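Local coordinates for chitinase (Paenibacillus sp. FPU-7, PDB 5GZT), which probably catalyses the random endo-hydrolysis of beta-1,4 linkages between N-acetylglucosamine units in chitin and chitodextrins, as a two-catalytic-domain family 18 glycosidase, at residues 285-290 against 624-629; 294-299 against 352-357; 767-772 against 889-894; 791-796 against 835-840. One frame throughout, in Å; residues are numbered along the deposited sequence.

Contact 1 of 4, residues 285-290 against 624-629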
loop_
_atom_site.group_PDB
_atom_site.type_symbol
_atom_site.label_atom_id
_atom_site.label_comp_id
_atom_site.label_asym_id
_atom_site.label_seq_id
_atom_site.Cartn_x
_atom_site.Cartn_y
_atom_site.Cartn_z
ATOM N N ALA B 285 7.634 -5.337 -13.997
ATOM C CA ALA B 285 7.290 -6.441 -14.885
ATOM C C ALA B 285 8.513 -7.130 -15.424
ATOM O O ALA B 285 8.425 -8.271 -15.858
ATOM C CB ALA B 285 6.447 -5.927 -16.040
ATOM N N TRP B 286 9.644 -6.460 -15.345
ATOM C CA TRP B 286 10.870 -6.877 -16.033
ATOM C C TRP B 286 11.755 -7.692 -15.133
ATOM O O TRP B 286 12.854 -7.989 -15.504
ATOM C CB TRP B 286 11.628 -5.649 -16.602
ATOM C CG TRP B 286 11.713 -4.428 -15.718
ATOM C CD1 TRP B 286 12.626 -4.183 -14.723
ATOM C CD2 TRP B 286 10.865 -3.273 -15.759
ATOM N NE1 TRP B 286 12.395 -2.934 -14.149
ATOM C CE2 TRP B 286 11.292 -2.393 -14.726
ATOM C CE3 TRP B 286 9.750 -2.925 -16.526
ATOM C CZ2 TRP B 286 10.697 -1.149 -14.505
ATOM C CZ3 TRP B 286 9.125 -1.734 -16.283
ATOM C CH2 TRP B 286 9.598 -0.845 -15.290
ATOM N N VAL B 287 11.333 -7.968 -13.908
ATOM C CA VAL B 287 11.968 -9.004 -13.117
ATOM C C VAL B 287 11.179 -10.287 -13.388
ATOM O O VAL B 287 9.898 -10.276 -13.530
ATOM C CB VAL B 287 11.967 -8.620 -11.605
ATOM C CG1 VAL B 287 12.451 -9.751 -10.699
ATOM C CG2 VAL B 287 12.805 -7.368 -11.403
ATOM N N ASP B 288 11.919 -11.384 -13.428
ATOM C CA ASP B 288 11.311 -12.691 -13.593
ATOM C C ASP B 288 10.966 -13.201 -12.254
ATOM O O ASP B 288 11.807 -13.730 -11.548
ATOM C CB ASP B 288 12.248 -13.622 -14.372
ATOM C CG ASP B 288 11.679 -15.017 -14.570
ATOM O OD1 ASP B 288 10.758 -15.484 -13.841
ATOM O OD2 ASP B 288 12.188 -15.631 -15.481
ATOM N N TRP B 289 9.705 -12.993 -11.857
ATOM C CA TRP B 289 9.324 -13.251 -10.503
ATOM C C TRP B 289 9.325 -14.707 -10.163
ATOM O O TRP B 289 9.504 -15.041 -8.990
ATOM C CB TRP B 289 7.997 -12.564 -10.126
ATOM C CG TRP B 289 8.257 -11.123 -10.002
ATOM C CD1 TRP B 289 7.899 -10.146 -10.855
ATOM C CD2 TRP B 289 9.042 -10.508 -8.990
ATOM N NE1 TRP B 289 8.417 -8.951 -10.451
ATOM C CE2 TRP B 289 9.118 -9.142 -9.295
ATOM C CE3 TRP B 289 9.690 -10.991 -7.841
ATOM C CZ2 TRP B 289 9.810 -8.230 -8.507
ATOM C CZ3 TRP B 289 10.364 -10.088 -7.033
ATOM C CH2 TRP B 289 10.422 -8.701 -7.378
ATOM N N ALA B 290 9.180 -15.609 -11.163
ATOM C CA ALA B 290 9.176 -17.019 -10.838
ATOM C C ALA B 290 10.582 -17.473 -10.496
ATOM O O ALA B 290 10.735 -18.274 -9.559
ATOM C CB ALA B 290 8.580 -17.869 -11.972
ATOM N N GLU B 624 10.351 1.136 -6.274
ATOM C CA GLU B 624 9.547 -0.054 -6.466
ATOM C C GLU B 624 10.160 -1.175 -5.608
ATOM O O GLU B 624 11.334 -1.109 -5.203
ATOM C CB GLU B 624 9.382 -0.446 -7.962
ATOM C CG GLU B 624 10.617 -0.410 -8.885
ATOM C CD GLU B 624 11.435 -1.687 -8.854
ATOM O OE1 GLU B 624 12.294 -1.791 -9.696
ATOM O OE2 GLU B 624 11.264 -2.552 -7.967
ATOM N N TYR B 625 9.321 -2.145 -5.283
ATOM C CA TYR B 625 9.598 -3.131 -4.206
ATOM C C TYR B 625 10.940 -3.821 -4.355
ATOM O O TYR B 625 11.592 -4.061 -3.338
ATOM C CB TYR B 625 8.469 -4.138 -4.098
ATOM C CG TYR B 625 8.581 -5.153 -2.971
ATOM C CD1 TYR B 625 8.059 -4.902 -1.733
ATOM C CD2 TYR B 625 9.223 -6.398 -3.172
ATOM C CE1 TYR B 625 8.228 -5.782 -0.677
ATOM C CE2 TYR B 625 9.295 -7.329 -2.142
ATOM C CZ TYR B 625 8.820 -7.015 -0.907
ATOM O OH TYR B 625 8.910 -7.896 0.163
ATOM N N SER B 626 11.354 -4.102 -5.591
ATOM C CA SER B 626 12.588 -4.902 -5.801
ATOM C C SER B 626 13.899 -4.177 -5.503
ATOM O O SER B 626 14.987 -4.787 -5.507
ATOM C CB SER B 626 12.627 -5.454 -7.238
ATOM O OG SER B 626 12.991 -4.492 -8.252
ATOM N N GLN B 627 13.836 -2.854 -5.292
ATOM C CA GLN B 627 15.041 -2.048 -5.019
ATOM C C GLN B 627 15.431 -1.996 -3.571
ATOM O O GLN B 627 16.459 -1.419 -3.240
ATOM C CB GLN B 627 14.753 -0.622 -5.524
ATOM C CG GLN B 627 14.520 -0.505 -7.009
ATOM C CD GLN B 627 13.966 0.865 -7.428
ATOM O OE1 GLN B 627 13.252 1.591 -6.674
ATOM N NE2 GLN B 627 14.255 1.218 -8.621
ATOM N N ASP B 628 14.636 -2.619 -2.710
ATOM C CA ASP B 628 14.857 -2.581 -1.267
ATOM C C ASP B 628 16.098 -3.438 -0.850
ATOM O O ASP B 628 16.676 -4.144 -1.633
ATOM C CB ASP B 628 13.604 -3.105 -0.619
ATOM C CG ASP B 628 13.378 -2.659 0.756
ATOM O OD1 ASP B 628 14.281 -2.083 1.449
ATOM O OD2 ASP B 628 12.222 -2.929 1.157
ATOM N N SER B 629 16.483 -3.312 0.402
ATOM C CA SER B 629 17.562 -4.106 1.025
ATOM C C SER B 629 17.171 -5.574 1.084
ATOM O O SER B 629 15.987 -5.963 0.791
ATOM C CB SER B 629 17.918 -3.639 2.389
ATOM O OG SER B 629 16.989 -4.011 3.377
HETATM O O HOH W 1 14.116 -2.800 -11.732
#

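Contact 2 of 4, residues 294-299 against 352-357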
loop_
_atom_site.group_PDB
_atom_site.type_symbol
_atom_site.label_atom_id
_atom_site.label_comp_id
_atom_site.label_asym_id
_atom_site.label_seq_id
_atom_site.Cartn_x
_atom_site.Cartn_y
_atom_site.Cartn_z
ATOM N N ARG B 294 15.157 -13.096 -4.232
ATOM C CA ARG B 294 15.189 -12.057 -3.158
ATOM C C ARG B 294 13.906 -12.109 -2.347
ATOM O O ARG B 294 13.890 -11.693 -1.178
ATOM C CB ARG B 294 15.423 -10.651 -3.736
ATOM C CG ARG B 294 16.775 -10.566 -4.413
ATOM C CD ARG B 294 17.212 -9.158 -4.854
ATOM N NE ARG B 294 17.782 -8.380 -3.732
ATOM C CZ ARG B 294 17.273 -7.269 -3.195
ATOM N NH1 ARG B 294 16.156 -6.730 -3.655
ATOM N NH2 ARG B 294 17.908 -6.675 -2.208
ATOM N N GLY B 295 12.834 -12.565 -2.979
ATOM C CA GLY B 295 11.549 -12.764 -2.308
ATOM C C GLY B 295 10.620 -11.536 -2.298
ATOM O O GLY B 295 11.034 -10.386 -2.614
ATOM N N VAL B 296 9.361 -11.820 -1.984
ATOM C CA VAL B 296 8.277 -10.857 -1.829
ATOM C C VAL B 296 7.554 -11.342 -0.580
ATOM O O VAL B 296 7.150 -12.520 -0.485
ATOM C CB VAL B 296 7.351 -10.802 -3.079
ATOM C CG1 VAL B 296 6.320 -9.674 -2.983
ATOM C CG2 VAL B 296 8.123 -10.596 -4.364
ATOM N N ASP B 297 7.497 -10.490 0.436
ATOM C CA ASP B 297 6.689 -10.751 1.594
ATOM C C ASP B 297 5.524 -9.804 1.537
ATOM O O ASP B 297 5.575 -8.661 2.010
ATOM C CB ASP B 297 7.559 -10.602 2.817
ATOM C CG ASP B 297 6.778 -10.690 4.130
ATOM O OD1 ASP B 297 5.582 -11.097 4.142
ATOM O OD2 ASP B 297 7.415 -10.294 5.121
ATOM N N ALA B 298 4.451 -10.283 0.916
ATOM C CA ALA B 298 3.232 -9.513 0.751
ATOM C C ALA B 298 2.449 -9.290 2.014
ATOM O O ALA B 298 1.504 -8.519 1.978
ATOM C CB ALA B 298 2.346 -10.120 -0.327
ATOM N N THR B 299 2.880 -9.832 3.161
ATOM C CA THR B 299 2.283 -9.398 4.447
ATOM C C THR B 299 2.554 -7.941 4.767
ATOM O O THR B 299 1.905 -7.394 5.606
ATOM C CB THR B 299 2.677 -10.268 5.656
ATOM O OG1 THR B 299 4.068 -10.108 6.001
ATOM C CG2 THR B 299 2.406 -11.781 5.376
ATOM N N THR B 352 -0.284 -12.930 -8.140
ATOM C CA THR B 352 -1.634 -13.190 -7.597
ATOM C C THR B 352 -1.591 -14.366 -6.640
ATOM O O THR B 352 -2.320 -14.370 -5.690
ATOM C CB THR B 352 -2.658 -13.405 -8.694
ATOM O OG1 THR B 352 -2.170 -14.443 -9.537
ATOM C CG2 THR B 352 -2.817 -12.103 -9.528
ATOM N N GLY B 353 -0.682 -15.305 -6.884
ATOM C CA GLY B 353 -0.441 -16.439 -6.016
ATOM C C GLY B 353 0.062 -16.070 -4.640
ATOM O O GLY B 353 -0.010 -16.881 -3.742
ATOM N N LEU B 354 0.531 -14.832 -4.453
ATOM C CA LEU B 354 0.956 -14.370 -3.124
ATOM C C LEU B 354 -0.212 -14.096 -2.214
ATOM O O LEU B 354 -0.011 -13.948 -1.004
ATOM C CB LEU B 354 1.824 -13.097 -3.194
ATOM C CG LEU B 354 3.120 -13.245 -3.973
ATOM C CD1 LEU B 354 3.678 -11.852 -4.174
ATOM C CD2 LEU B 354 4.065 -14.182 -3.249
ATOM N N LYS B 355 -1.420 -14.068 -2.774
ATOM C CA LYS B 355 -2.641 -14.055 -1.936
ATOM C C LYS B 355 -2.730 -15.156 -0.874
ATOM O O LYS B 355 -3.310 -14.949 0.179
ATOM C CB LYS B 355 -3.886 -14.033 -2.788
ATOM C CG LYS B 355 -4.053 -12.700 -3.480
ATOM C CD LYS B 355 -5.238 -12.658 -4.428
ATOM C CE LYS B 355 -5.184 -11.379 -5.245
ATOM N NZ LYS B 355 -6.504 -10.937 -5.729
ATOM N N ALA B 356 -2.172 -16.318 -1.175
ATOM C CA ALA B 356 -2.064 -17.399 -0.211
ATOM C C ALA B 356 -1.400 -16.883 1.058
ATOM O O ALA B 356 -1.825 -17.255 2.135
ATOM C CB ALA B 356 -1.266 -18.586 -0.805
ATOM N N LYS B 357 -0.387 -16.002 0.951
ATOM C CA LYS B 357 0.321 -15.474 2.151
ATOM C C LYS B 357 -0.322 -14.197 2.733
ATOM O O LYS B 357 -0.142 -13.912 3.914
ATOM C CB LYS B 357 1.831 -15.287 1.888
ATOM C CG LYS B 357 2.675 -16.578 1.941
ATOM C CD LYS B 357 3.252 -17.027 0.597
ATOM C CE LYS B 357 2.163 -17.274 -0.457
ATOM N NZ LYS B 357 2.536 -18.028 -1.697
#

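Contact 3 of 4, residues 767-772 against 889-894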
loop_
_atom_site.group_PDB
_atom_site.type_symbol
_atom_site.label_atom_id
_atom_site.label_comp_id
_atom_site.label_asym_id
_atom_site.label_seq_id
_atom_site.Cartn_x
_atom_site.Cartn_y
_atom_site.Cartn_z
ATOM N N LEU B 767 30.330 -29.311 21.499
ATOM C CA LEU B 767 29.665 -30.381 22.285
ATOM C C LEU B 767 29.085 -31.407 21.344
ATOM O O LEU B 767 28.342 -31.054 20.441
ATOM C CB LEU B 767 28.580 -29.744 23.155
ATOM C CG LEU B 767 27.884 -30.683 24.125
ATOM C CD1 LEU B 767 27.377 -29.926 25.382
ATOM C CD2 LEU B 767 26.769 -31.438 23.463
ATOM N N GLY B 768 29.452 -32.683 21.535
ATOM C CA GLY B 768 28.886 -33.746 20.796
ATOM C C GLY B 768 28.014 -34.607 21.649
ATOM O O GLY B 768 28.424 -34.984 22.766
ATOM N N TYR B 769 26.816 -34.892 21.169
ATOM C CA TYR B 769 26.008 -35.939 21.759
ATOM C C TYR B 769 26.584 -37.286 21.344
ATOM O O TYR B 769 26.870 -37.492 20.164
ATOM C CB TYR B 769 24.567 -35.868 21.321
ATOM C CG TYR B 769 23.684 -34.984 22.158
ATOM C CD1 TYR B 769 23.039 -35.482 23.275
ATOM C CD2 TYR B 769 23.490 -33.640 21.842
ATOM C CE1 TYR B 769 22.208 -34.670 24.039
ATOM C CE2 TYR B 769 22.681 -32.820 22.612
ATOM C CZ TYR B 769 22.032 -33.331 23.712
ATOM O OH TYR B 769 21.222 -32.548 24.521
ATOM N N VAL B 770 26.813 -38.145 22.320
ATOM C CA VAL B 770 27.352 -39.488 22.150
ATOM C C VAL B 770 26.257 -40.505 22.608
ATOM O O VAL B 770 25.859 -40.536 23.751
ATOM C CB VAL B 770 28.632 -39.657 22.920
ATOM C CG1 VAL B 770 29.088 -41.082 22.835
ATOM C CG2 VAL B 770 29.721 -38.669 22.376
ATOM N N PRO B 771 25.697 -41.265 21.657
ATOM C CA PRO B 771 24.597 -42.144 21.935
ATOM C C PRO B 771 25.092 -43.344 22.714
ATOM O O PRO B 771 26.091 -43.976 22.355
ATOM C CB PRO B 771 24.112 -42.527 20.564
ATOM C CG PRO B 771 25.230 -42.335 19.657
ATOM C CD PRO B 771 26.040 -41.209 20.227
ATOM N N GLY B 772 24.407 -43.636 23.823
ATOM C CA GLY B 772 24.761 -44.735 24.681
ATOM C C GLY B 772 24.349 -46.135 24.172
ATOM O O GLY B 772 24.737 -47.135 24.762
ATOM N N GLY B 889 29.075 -33.122 34.978
ATOM C CA GLY B 889 27.899 -32.297 35.063
ATOM C C GLY B 889 26.671 -33.024 34.622
ATOM O O GLY B 889 26.722 -34.253 34.388
ATOM N N ILE B 890 25.554 -32.329 34.687
ATOM C CA ILE B 890 24.251 -32.867 34.336
ATOM C C ILE B 890 23.574 -31.966 33.258
ATOM O O ILE B 890 23.501 -30.730 33.370
ATOM C CB ILE B 890 23.353 -32.962 35.614
ATOM C CG1 ILE B 890 23.842 -34.057 36.536
ATOM C CG2 ILE B 890 21.905 -33.288 35.256
ATOM C CD1 ILE B 890 23.300 -33.928 37.959
ATOM N N ASP B 891 23.073 -32.592 32.221
ATOM C CA ASP B 891 22.204 -31.962 31.264
ATOM C C ASP B 891 20.815 -32.554 31.353
ATOM O O ASP B 891 20.696 -33.789 31.489
ATOM C CB ASP B 891 22.759 -32.238 29.876
ATOM C CG ASP B 891 21.817 -31.718 28.761
ATOM O OD1 ASP B 891 21.601 -30.493 28.607
ATOM O OD2 ASP B 891 21.346 -32.611 28.015
ATOM N N LEU B 892 19.784 -31.728 31.403
ATOM C CA LEU B 892 18.391 -32.215 31.447
ATOM C C LEU B 892 17.689 -31.938 30.133
ATOM O O LEU B 892 17.646 -30.787 29.693
ATOM C CB LEU B 892 17.613 -31.525 32.560
ATOM C CG LEU B 892 18.095 -31.656 33.982
ATOM C CD1 LEU B 892 17.124 -31.013 34.966
ATOM C CD2 LEU B 892 18.338 -33.103 34.339
ATOM N N ASP B 893 17.095 -32.959 29.552
ATOM C CA ASP B 893 16.465 -32.921 28.247
ATOM C C ASP B 893 15.029 -33.356 28.429
ATOM O O ASP B 893 14.720 -34.500 28.209
ATOM C CB ASP B 893 17.156 -33.829 27.135
ATOM C CG ASP B 893 18.626 -33.420 26.824
ATOM O OD1 ASP B 893 19.029 -32.391 27.386
ATOM O OD2 ASP B 893 19.408 -34.057 26.011
ATOM N N TRP B 894 14.169 -32.414 28.822
ATOM C CA TRP B 894 12.796 -32.645 29.125
ATOM C C TRP B 894 12.046 -32.260 27.864
ATOM O O TRP B 894 12.120 -31.091 27.419
ATOM C CB TRP B 894 12.429 -31.784 30.274
ATOM C CG TRP B 894 10.981 -31.901 30.746
ATOM C CD1 TRP B 894 9.871 -32.479 30.077
ATOM C CD2 TRP B 894 10.433 -31.273 31.915
ATOM N NE1 TRP B 894 8.735 -32.285 30.839
ATOM C CE2 TRP B 894 9.053 -31.561 31.948
ATOM C CE3 TRP B 894 10.999 -30.562 32.965
ATOM C CZ2 TRP B 894 8.241 -31.177 33.006
ATOM C CZ3 TRP B 894 10.175 -30.129 34.019
ATOM C CH2 TRP B 894 8.807 -30.464 34.024
#

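Contact 4 of 4, residues 791-796 against 835-840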
loop_
_atom_site.group_PDB
_atom_site.type_symbol
_atom_site.label_atom_id
_atom_site.label_comp_id
_atom_site.label_asym_id
_atom_site.label_seq_id
_atom_site.Cartn_x
_atom_site.Cartn_y
_atom_site.Cartn_z
ATOM N N ILE B 791 31.077 -33.555 25.857
ATOM C CA ILE B 791 30.178 -34.632 25.465
ATOM C C ILE B 791 28.955 -34.681 26.296
ATOM O O ILE B 791 29.064 -34.607 27.540
ATOM C CB ILE B 791 30.905 -35.980 25.656
ATOM C CG1 ILE B 791 31.999 -36.134 24.568
ATOM C CG2 ILE B 791 29.876 -37.151 25.533
ATOM C CD1 ILE B 791 32.949 -37.299 24.779
ATOM N N ASN B 792 27.798 -34.836 25.676
ATOM C CA ASN B 792 26.619 -35.256 26.397
ATOM C C ASN B 792 26.344 -36.769 26.167
ATOM O O ASN B 792 26.211 -37.180 25.040
ATOM C CB ASN B 792 25.329 -34.509 25.965
ATOM C CG ASN B 792 25.193 -33.105 26.565
ATOM O OD1 ASN B 792 26.003 -32.666 27.374
ATOM N ND2 ASN B 792 24.246 -32.352 26.041
ATOM N N TYR B 793 26.268 -37.588 27.211
ATOM C CA TYR B 793 25.945 -39.017 27.067
ATOM C C TYR B 793 24.455 -39.200 27.105
ATOM O O TYR B 793 23.833 -38.885 28.103
ATOM C CB TYR B 793 26.606 -39.830 28.186
ATOM C CG TYR B 793 26.442 -41.301 28.052
ATOM C CD1 TYR B 793 27.225 -42.047 27.154
ATOM C CD2 TYR B 793 25.464 -41.969 28.778
ATOM C CE1 TYR B 793 27.074 -43.446 27.033
ATOM C CE2 TYR B 793 25.299 -43.385 28.664
ATOM C CZ TYR B 793 26.102 -44.106 27.798
ATOM O OH TYR B 793 25.924 -45.453 27.752
ATOM N N ALA B 794 23.859 -39.621 25.973
ATOM C CA ALA B 794 22.441 -39.858 25.823
ATOM C C ALA B 794 22.150 -41.368 26.048
ATOM O O ALA B 794 22.755 -42.162 25.371
ATOM C CB ALA B 794 22.087 -39.498 24.401
ATOM N N PHE B 795 21.371 -41.804 27.037
ATOM C CA PHE B 795 20.773 -40.955 28.049
ATOM C C PHE B 795 20.705 -41.767 29.328
ATOM O O PHE B 795 20.830 -42.991 29.299
ATOM C CB PHE B 795 19.382 -40.559 27.719
ATOM C CG PHE B 795 19.194 -39.678 26.518
ATOM C CD1 PHE B 795 19.305 -38.313 26.640
ATOM C CD2 PHE B 795 18.649 -40.202 25.322
ATOM C CE1 PHE B 795 19.078 -37.469 25.540
ATOM C CE2 PHE B 795 18.392 -39.372 24.239
ATOM C CZ PHE B 795 18.607 -37.980 24.337
ATOM N N ALA B 796 20.523 -41.065 30.458
ATOM C CA ALA B 796 19.954 -41.639 31.670
ATOM C C ALA B 796 18.452 -41.351 31.674
ATOM O O ALA B 796 17.982 -40.494 30.941
ATOM C CB ALA B 796 20.616 -41.073 32.889
ATOM N N ALA B 835 33.298 -46.793 30.898
ATOM C CA ALA B 835 34.765 -46.981 30.935
ATOM C C ALA B 835 35.392 -46.358 29.725
ATOM O O ALA B 835 36.470 -45.783 29.809
ATOM C CB ALA B 835 35.145 -48.465 30.979
ATOM N N TYR B 836 34.722 -46.427 28.585
ATOM C CA TYR B 836 35.240 -45.751 27.363
ATOM C C TYR B 836 35.367 -44.229 27.541
ATOM O O TYR B 836 36.415 -43.637 27.292
ATOM C CB TYR B 836 34.353 -46.051 26.146
ATOM C CG TYR B 836 34.865 -45.448 24.842
ATOM C CD1 TYR B 836 36.037 -45.913 24.235
ATOM C CD2 TYR B 836 34.180 -44.366 24.235
ATOM C CE1 TYR B 836 36.493 -45.314 23.032
ATOM C CE2 TYR B 836 34.598 -43.799 23.055
ATOM C CZ TYR B 836 35.765 -44.247 22.440
ATOM O OH TYR B 836 36.158 -43.604 21.265
ATOM N N LEU B 837 34.302 -43.609 28.040
ATOM C CA LEU B 837 34.324 -42.142 28.250
ATOM C C LEU B 837 35.466 -41.749 29.180
ATOM O O LEU B 837 36.143 -40.743 28.964
ATOM C CB LEU B 837 32.990 -41.708 28.859
ATOM C CG LEU B 837 31.889 -41.768 27.837
ATOM C CD1 LEU B 837 30.556 -41.533 28.557
ATOM C CD2 LEU B 837 32.046 -40.774 26.718
ATOM N N LYS B 838 35.717 -42.594 30.168
ATOM C CA LYS B 838 36.783 -42.312 31.062
ATOM C C LYS B 838 38.172 -42.302 30.420
ATOM O O LYS B 838 39.032 -41.525 30.872
ATOM C CB LYS B 838 36.697 -43.241 32.231
ATOM C CG LYS B 838 37.821 -43.039 33.199
ATOM C CD LYS B 838 37.520 -43.775 34.467
ATOM C CE LYS B 838 38.740 -43.789 35.373
ATOM N NZ LYS B 838 38.351 -44.414 36.658
ATOM N N THR B 839 38.359 -43.056 29.312
ATOM C CA THR B 839 39.619 -43.131 28.611
ATOM C C THR B 839 39.725 -41.933 27.723
ATOM O O THR B 839 40.810 -41.406 27.535
ATOM C CB THR B 839 39.828 -44.406 27.709
ATOM O OG1 THR B 839 38.997 -44.361 26.494
ATOM C CG2 THR B 839 39.665 -45.672 28.522
ATOM N N LEU B 840 38.614 -41.510 27.151
ATOM C CA LEU B 840 38.585 -40.219 26.529
ATOM C C LEU B 840 39.115 -39.184 27.480
ATOM O O LEU B 840 39.916 -38.345 27.078
ATOM C CB LEU B 840 37.198 -39.845 26.093
ATOM C CG LEU B 840 36.812 -40.083 24.673
ATOM C CD1 LEU B 840 37.424 -41.316 24.022
ATOM C CD2 LEU B 840 35.306 -40.107 24.593
#

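Contact 1 of 4, residues 285-290 against 624-629
W289 and S626 make the close part of this contact: the six-membered end of the indole meets the serine edge-on, S626 CB lying near the indole plane, 3.9 Å from W289 CH2. One face of the indole is covered from within its own segment, where V287 CG1 stands 3.6 Å above the plane of W289, over its centre. The other methyl of that valine reaches across, V287 CG2 to S626 OG at 4.3 Å. At the opposite end of the indole, NE1 bonds to the carbonyl oxygen of P284, fixing the rotation of the ring. The serine is gripped as well. Its OG sits between the backbone N and the carbonyl carbon (chi1 77°), from where it donates to E624 OE2 over 2.6 Å on the syn side, while S626 N gives the same oxygen a second bond of 2.8 Å. The two loops follow strands 264-284 and 619-623, parallel neighbours in a TIM barrel, so they belong to the C-terminal rim, where family 18 enzymes carry their substrate cleft; the cis peptide before E624 recalls the one at the end of the last barrel strand in related chitinases. Away from the indole of W289 the fit is looser. No direct hydrogen bond links the loops, and a water mediates between the partly exposed W286 and E624: it accepts from W286 NE1, in the plane of the ring at its edge (3.0 Å), and donates to E624 OE1 (2.9 Å).

Contact 2 of 4, residues 294-299 against 352-357
An Asx turn at D297, in the loop that leads into barrel strand 303-312, sets A298 and T299 against L354 of the short 3-10 segment after helix 344-352 and K357 just beyond it. The next strand, 362-368, is the neighbour of 303-312, so the contact joins the approaches to two adjacent strands of the TIM barrel at their N-terminal ends. L354 has the largest share. Its CG lies opposite the carbonyl carbon (chi1 -61°), which points the branched end at V296; the two side chains cross at about a right angle, with V296 CG1 3.6 Å from L354 CD1. Nearer the backbone, A298 CB rests 4.2 Å from L354 CB. On the more exposed side T299 CG2 touches the carbonyl oxygen K357 O at 3.6 Å. The turn behind this methyl is doubly tied: D297 OD1 accepts from T299 OG1 at 2.6 Å and from T299 N at 3.1 Å, both coming from the same face of the carboxylate, the amide from well above its plane. Replacing T299 by an alanine would probably deprive D297 OD1 of its hydroxyl donor, loosening the turn, and open a gap beside the carbonyl of K357. W289, F301 and Y625 also pack on V296, and A298 O receives a bond from N358 ND2, next along the chain from K357. Between the two segments the touch is mainly aliphatic, with one methyl against a carbonyl oxygen, and no hydrogen bond crosses; the polar ties shape the turn, and burial of the leucine and valine rather than any directional bond would account for the association.

Contact 3 of 4, residues 767-772 against 889-894
The ring of Y769 meets D893 at its edge: D893 OD2 lies near the ring plane, 3.5 Å from Y769 CE1, and the carboxylate is turned 56° against the ring. D891 OD2 approaches obliquely. Around the phenol, the ring of W1114 meets that of Y769, and N792 and S852 also touch it. The two strands themselves are far apart, Y769 CA and D891 CA being 11.0 Å from each other, so the long tyrosine does most of the spanning. Y769 OH donates to D893 OD2 over 2.8 Å, on the syn side and 29° out of the carboxylate plane, the two side chains coming from opposite directions. D893 reaches forward with CG opposite its carbonyl carbon (chi1 -62°). D891 is placed otherwise, CG lying opposite the backbone N; its OD2 stays 3.5 Å from Y769 OH and finds a hydrogen-bond partner in S852 OG. With a phenylalanine in place of Y769, D893 OD2 would probably be left without its hydroxyl donor and the carboxylate freer to turn. Strands 765-771 and 889-893 are not neighbours but face each other across the inside of the barrel, with 790-799 and 848-854 between them in the order of strands. The run from G889 to W894 lies within the DxxDxDxE signature of family 18 chitinases, D891 and D893 falling on its second and third aspartates, consistent with an active-site network in the heart of the barrel.

Contact 4 of 4, residues 791-796 against 835-840
Strand 791-796 and helix 835-840 run antiparallel, at 177°, with axes 11.7 Å apart and I791 and L837 as the closest pair of CA atoms, at 9.0 Å. Alternate strand residues, I791 and Y793, direct their side chains at the helix. L837 forks between them: its CD1 touches Y793 CD1 at 3.7 Å, meeting the ring obliquely, while its CD2 comes to 4.1 Å from I791 CD1. One turn further along, L840 reaches the same isoleucine methyl, L840 CD2 to I791 CD1 being 3.7 Å, the two side chains crossing at about a right angle. This is the strand-helix half of a beta-alpha-beta crossover in the second TIM barrel: helix 830-843 covers the outer face of strand 790-799 and leads into the neighbouring parallel strand 848-854. The intervening N792 points the other way, inward, where it packs on Y769 and D891, and F795, preceded by a cis peptide, lies against D893. Y793 extends with CG opposite its backbone N (chi1 -175°), which carries the phenol past L837 to the start of the helix; there its OH is bonded to D830 OD1 and N833 ND2, and its ring meets F834 edge-to-face. On the helix itself T839 OG1 turns back to Y836 O, 2.8 Å away and on a lone pair in the carbonyl plane. That oxygen also takes the amide hydrogens of T839 and L840.

Contacts 1 and 2 belong to the first family 18 barrel, contacts 3 and 4 to the second; between the pairs the nearest atoms are never closer than about 31 Å. Within each pair the contacts touch: R294 donates to the carbonyl of D628 and Y625 OH bonds to D297 N, while strands 765-771 and 790-799 are hydrogen-bonded neighbours. Contacts 3 and 4 are wholly buried and show the two sides of a barrel wall, polar and hydrogen-bonded inside, aliphatic and aromatic outside under the helix. Contacts 1 and 2 join loops: contact 1 is partly buried, with a water between its segments; contact 2 is buried at its aliphatic centre and exposed at K357.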